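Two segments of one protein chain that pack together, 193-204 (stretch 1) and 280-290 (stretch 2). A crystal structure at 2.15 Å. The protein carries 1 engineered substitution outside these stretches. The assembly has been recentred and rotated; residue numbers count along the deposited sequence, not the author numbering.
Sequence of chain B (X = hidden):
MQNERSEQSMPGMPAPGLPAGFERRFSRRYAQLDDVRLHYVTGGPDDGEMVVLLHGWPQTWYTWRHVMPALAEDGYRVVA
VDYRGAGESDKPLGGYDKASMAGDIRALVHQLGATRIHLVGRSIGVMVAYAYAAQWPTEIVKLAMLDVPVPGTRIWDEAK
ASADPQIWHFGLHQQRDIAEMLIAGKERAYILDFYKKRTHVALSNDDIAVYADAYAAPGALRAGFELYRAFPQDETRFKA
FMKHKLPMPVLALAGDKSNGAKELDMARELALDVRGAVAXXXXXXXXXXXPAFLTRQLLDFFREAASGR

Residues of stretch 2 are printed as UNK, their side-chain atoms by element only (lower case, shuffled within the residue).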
# COMPACT_ATOMS: atom_id res chain seq x y z
N ASP B 193 8.07 -3.80 19.71
CA ASP B 193 9.51 -3.76 19.86
C ASP B 193 9.91 -2.90 21.05
O ASP B 193 10.73 -3.31 21.88
CB ASP B 193 10.18 -3.24 18.59
CG ASP B 193 11.68 -3.46 18.60
OD1 ASP B 193 12.11 -4.58 18.26
OD2 ASP B 193 12.41 -2.52 18.98
N PHE B 194 9.31 -1.71 21.16
CA PHE B 194 9.58 -0.85 22.31
C PHE B 194 9.35 -1.61 23.61
O PHE B 194 10.18 -1.56 24.53
CB PHE B 194 8.69 0.39 22.23
CG PHE B 194 9.05 1.44 23.22
CD1 PHE B 194 8.58 1.37 24.52
CD2 PHE B 194 9.86 2.51 22.86
CE1 PHE B 194 8.91 2.34 25.46
CE2 PHE B 194 10.20 3.48 23.78
CZ PHE B 194 9.73 3.40 25.08
N TYR B 195 8.28 -2.36 23.68
CA TYR B 195 7.95 -3.08 24.85
C TYR B 195 8.88 -4.22 25.16
O TYR B 195 9.35 -4.30 26.23
CB TYR B 195 6.53 -3.62 24.74
CG TYR B 195 5.63 -3.31 25.88
CD1 TYR B 195 4.90 -2.18 25.90
CD2 TYR B 195 5.48 -4.17 26.90
CE1 TYR B 195 4.06 -1.89 26.94
CE2 TYR B 195 4.65 -3.90 27.94
CZ TYR B 195 3.94 -2.75 27.94
OH TYR B 195 3.10 -2.47 28.96
N LYS B 196 9.17 -5.06 24.20
CA LYS B 196 9.95 -6.26 24.47
C LYS B 196 11.40 -5.94 24.79
O LYS B 196 12.03 -6.66 25.57
CB LYS B 196 9.86 -7.22 23.29
CG LYS B 196 8.50 -7.86 23.13
CD LYS B 196 8.55 -8.88 22.03
CE LYS B 196 7.28 -8.95 21.23
NZ LYS B 196 7.20 -10.28 20.55
N LYS B 197 11.94 -4.85 24.24
CA LYS B 197 13.31 -4.47 24.54
C LYS B 197 13.49 -4.06 26.00
O LYS B 197 14.60 -4.13 26.53
CB LYS B 197 13.74 -3.31 23.63
CG LYS B 197 14.43 -3.78 22.37
CD LYS B 197 14.67 -2.66 21.39
CE LYS B 197 15.60 -3.16 20.30
NZ LYS B 197 14.89 -3.38 19.01
N ARG B 198 12.41 -3.68 26.68
CA ARG B 198 12.48 -3.21 28.06
C ARG B 198 11.87 -4.19 29.05
O ARG B 198 11.90 -3.92 30.26
CB ARG B 198 11.78 -1.85 28.18
CG ARG B 198 12.49 -0.72 27.43
CD ARG B 198 11.54 0.49 27.21
NE ARG B 198 12.28 1.64 26.71
CZ ARG B 198 12.70 1.78 25.46
NH1 ARG B 198 12.44 0.84 24.55
NH2 ARG B 198 13.39 2.86 25.11
N THR B 199 11.29 -5.29 28.59
CA THR B 199 10.75 -6.28 29.51
C THR B 199 11.83 -7.30 29.86
O THR B 199 12.83 -7.45 29.15
CB THR B 199 9.52 -6.98 28.92
OG1 THR B 199 8.81 -7.67 29.96
CG2 THR B 199 9.92 -7.98 27.85
N HIS B 200 11.66 -7.95 30.99
CA HIS B 200 12.48 -9.12 31.30
C HIS B 200 11.65 -10.38 31.44
O HIS B 200 12.10 -11.46 31.04
CB HIS B 200 13.31 -8.91 32.58
CG HIS B 200 14.26 -10.03 32.85
ND1 HIS B 200 14.08 -10.93 33.88
CD2 HIS B 200 15.39 -10.43 32.20
CE1 HIS B 200 15.06 -11.82 33.86
NE2 HIS B 200 15.87 -11.53 32.85
N VAL B 201 10.46 -10.27 32.03
CA VAL B 201 9.49 -11.35 32.02
C VAL B 201 8.85 -11.41 30.64
O VAL B 201 8.41 -10.38 30.10
CB VAL B 201 8.43 -11.14 33.12
CG1 VAL B 201 7.33 -12.19 33.03
CG2 VAL B 201 9.10 -11.15 34.50
N ALA B 202 8.78 -12.61 30.06
CA ALA B 202 8.16 -12.78 28.76
C ALA B 202 6.67 -12.46 28.83
O ALA B 202 5.95 -13.00 29.68
CB ALA B 202 8.37 -14.20 28.25
N LEU B 203 6.20 -11.59 27.94
CA LEU B 203 4.80 -11.23 27.85
C LEU B 203 4.18 -11.77 26.56
O LEU B 203 4.88 -12.11 25.60
CB LEU B 203 4.63 -9.71 27.90
CG LEU B 203 5.43 -9.08 29.05
CD1 LEU B 203 5.59 -7.59 28.82
CD2 LEU B 203 4.73 -9.37 30.36
N SER B 204 2.86 -11.84 26.55
CA SER B 204 2.16 -12.34 25.38
C SER B 204 1.98 -11.21 24.39
O SER B 204 1.70 -10.07 24.78
CB SER B 204 0.81 -12.93 25.76
OG SER B 204 -0.05 -13.00 24.63
N UNK B 280 12.44 -8.37 42.04
CA UNK B 280 13.47 -9.26 41.50
C UNK B 280 13.08 -9.79 40.13
O UNK B 280 11.90 -10.01 39.85
c UNK B 280 12.38 -10.24 43.45
c UNK B 280 13.55 -10.40 42.53
c UNK B 280 11.57 -9.05 43.02
N UNK B 281 14.09 -9.94 39.27
CA UNK B 281 13.96 -10.48 37.92
C UNK B 281 12.79 -9.85 37.16
O UNK B 281 12.00 -10.54 36.50
c UNK B 281 13.82 -12.00 37.96
o UNK B 281 15.11 -13.46 39.36
c UNK B 281 15.10 -12.70 38.39
n UNK B 281 16.19 -12.44 37.67
N UNK B 282 12.73 -8.52 37.18
CA UNK B 282 11.61 -7.76 36.62
C UNK B 282 12.15 -6.62 35.77
O UNK B 282 13.14 -5.98 36.14
c UNK B 282 9.55 -6.40 37.13
c UNK B 282 10.71 -7.20 37.72
o UNK B 282 10.19 -8.27 38.51
N UNK B 283 11.52 -6.40 34.62
CA UNK B 283 11.95 -5.32 33.77
C UNK B 283 11.24 -4.01 34.04
O UNK B 283 10.85 -3.71 35.17
N UNK B 284 10.97 -3.27 32.96
CA UNK B 284 10.47 -1.91 33.04
C UNK B 284 8.97 -1.85 33.32
O UNK B 284 8.50 -0.81 33.81
c UNK B 284 10.85 2.40 32.25
c UNK B 284 10.52 0.28 31.74
c UNK B 284 9.56 1.02 31.14
n UNK B 284 9.78 2.33 31.47
n UNK B 284 11.32 1.17 32.43
c UNK B 284 10.78 -1.19 31.72
N UNK B 285 8.22 -2.91 33.04
CA UNK B 285 6.75 -2.87 33.06
C UNK B 285 6.22 -3.64 34.27
O UNK B 285 5.73 -4.76 34.15
c UNK B 285 6.16 0.49 29.22
c UNK B 285 7.81 -3.74 29.78
c UNK B 285 7.03 0.43 28.12
c UNK B 285 6.18 -3.45 31.75
c UNK B 285 7.77 -0.69 27.85
c UNK B 285 7.64 -1.78 28.73
c UNK B 285 6.78 -1.74 29.85
c UNK B 285 6.91 -3.01 30.51
c UNK B 285 6.03 -0.59 30.09
n UNK B 285 8.25 -3.00 28.71
N UNK B 286 6.28 -2.99 35.43
CA UNK B 286 5.92 -3.68 36.67
C UNK B 286 4.51 -4.27 36.65
O UNK B 286 4.36 -5.45 37.01
c UNK B 286 7.18 -3.21 38.86
c UNK B 286 6.91 -4.65 39.30
c UNK B 286 7.23 -2.27 40.06
c UNK B 286 6.12 -2.73 37.86
N UNK B 287 3.45 -3.53 36.26
CA UNK B 287 2.11 -4.15 36.25
C UNK B 287 1.98 -5.32 35.28
O UNK B 287 1.19 -6.23 35.54
c UNK B 287 1.94 -1.76 36.24
c UNK B 287 1.19 -2.99 35.88
c UNK B 287 3.38 -2.09 35.95
N UNK B 288 2.70 -5.30 34.16
CA UNK B 288 2.64 -6.43 33.23
C UNK B 288 3.50 -7.59 33.69
O UNK B 288 3.10 -8.76 33.56
o UNK B 288 1.02 -5.47 30.76
c UNK B 288 3.09 -6.00 31.83
o UNK B 288 2.47 -3.84 31.08
c UNK B 288 2.12 -5.03 31.17
N UNK B 289 4.70 -7.31 34.21
CA UNK B 289 5.69 -8.35 34.43
C UNK B 289 5.54 -9.05 35.77
O UNK B 289 5.60 -10.27 35.84
o UNK B 289 9.80 -7.62 33.15
o UNK B 289 9.06 -5.64 32.46
c UNK B 289 7.45 -7.30 32.91
c UNK B 289 8.87 -6.82 32.83
c UNK B 289 7.09 -7.77 34.30
N UNK B 290 5.36 -8.28 36.85
CA UNK B 290 5.31 -8.83 38.20
C UNK B 290 4.20 -8.14 38.99
O UNK B 290 4.45 -7.40 39.95
c UNK B 290 6.66 -8.66 38.90
n UNK B 290 8.10 -9.74 40.49
c UNK B 290 6.87 -9.65 40.02
o UNK B 290 5.94 -10.32 40.46

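Position 280 has three side-chain carbons that close a ring onto its own backbone N, and it touches nothing on stretch 1: Pro 280. Position 281 carries two carbons, the second bearing one oxygen and one nitrogen, an amide. Its backbone O accepts a weak hydrogen bond from His 200 ND1 (3.4 Å), and it has positive phi and psi, which this residue tolerates well: Asn 281.

At position 282 a single carbon bears one oxygen and one carbon, and CB points away from stretch 1. This is Thr 282, whose OG1 bonds to the O of Pro 280 (2.8 Å). Position 283 has no side-chain atoms, and the backbone explains the need: an ideal CB would sit 2.6 Å from His 200 N and 2.7 Å from Arg 198 O, both clashes. Gly 283 lets the two stretches close to 4.5 Å between Gly 283 CA and Thr 199 CA.

Position 284 shows one carbon and then a five-membered ring of three carbons and two nitrogens. Its CB lies 3.7 Å from Arg 198 CB, and its backbone N donates to Arg 198 O (2.9 Å). It is His 284.

Position 285 holds one carbon and fused five- and six-membered rings with eight carbons and one nitrogen. The five-membered ring stacks face-to-face on the Tyr 195 ring, centroids 3.8 Å apart and planes at 7°, and the ring nitrogen lies 3.0 Å from Tyr 195 O. Only tryptophan supplies such a ring system: Trp 285. Its NE1 donates to Tyr 195 O, and its CH2 reaches Phe 194 CE1 at 3.8 Å.

Position 286, four carbons forked at the second, is Leu 286; position 287, three carbons closing onto the backbone N, is Pro 287. Neither touches stretch 1. Position 288 has two carbons, the second with two oxygens, one of them 2.6 Å from Tyr 195 OH, which donates to it: Asp 288.

Position 289 has three carbons, the last with two oxygens, a carboxylate long enough to reach across. One carboxylate oxygen accepts from His 200 N (2.9 Å) and Val 201 N (3.0 Å): Glu 289. That oxygen, OE1, also accepts from Gly 283 N (2.6 Å), while OE2 takes Trp 285 N (2.9 Å). Position 290, two carbons ending in one oxygen and one nitrogen, makes no contact with stretch 1; it is Asn 290, whose ND2 bonds to Thr 282 OG1 (3.2 Å).

The contact joins three devices. Trp 285 and Asp 288 both engage Tyr 195, through stack and hydroxyl; Gly 283 permits close backbone approach; and buried Glu 289 gathers backbone NH groups from both stretches, pinning the loops together.

Stretch 2 280-290: PNTGHWLPDEN
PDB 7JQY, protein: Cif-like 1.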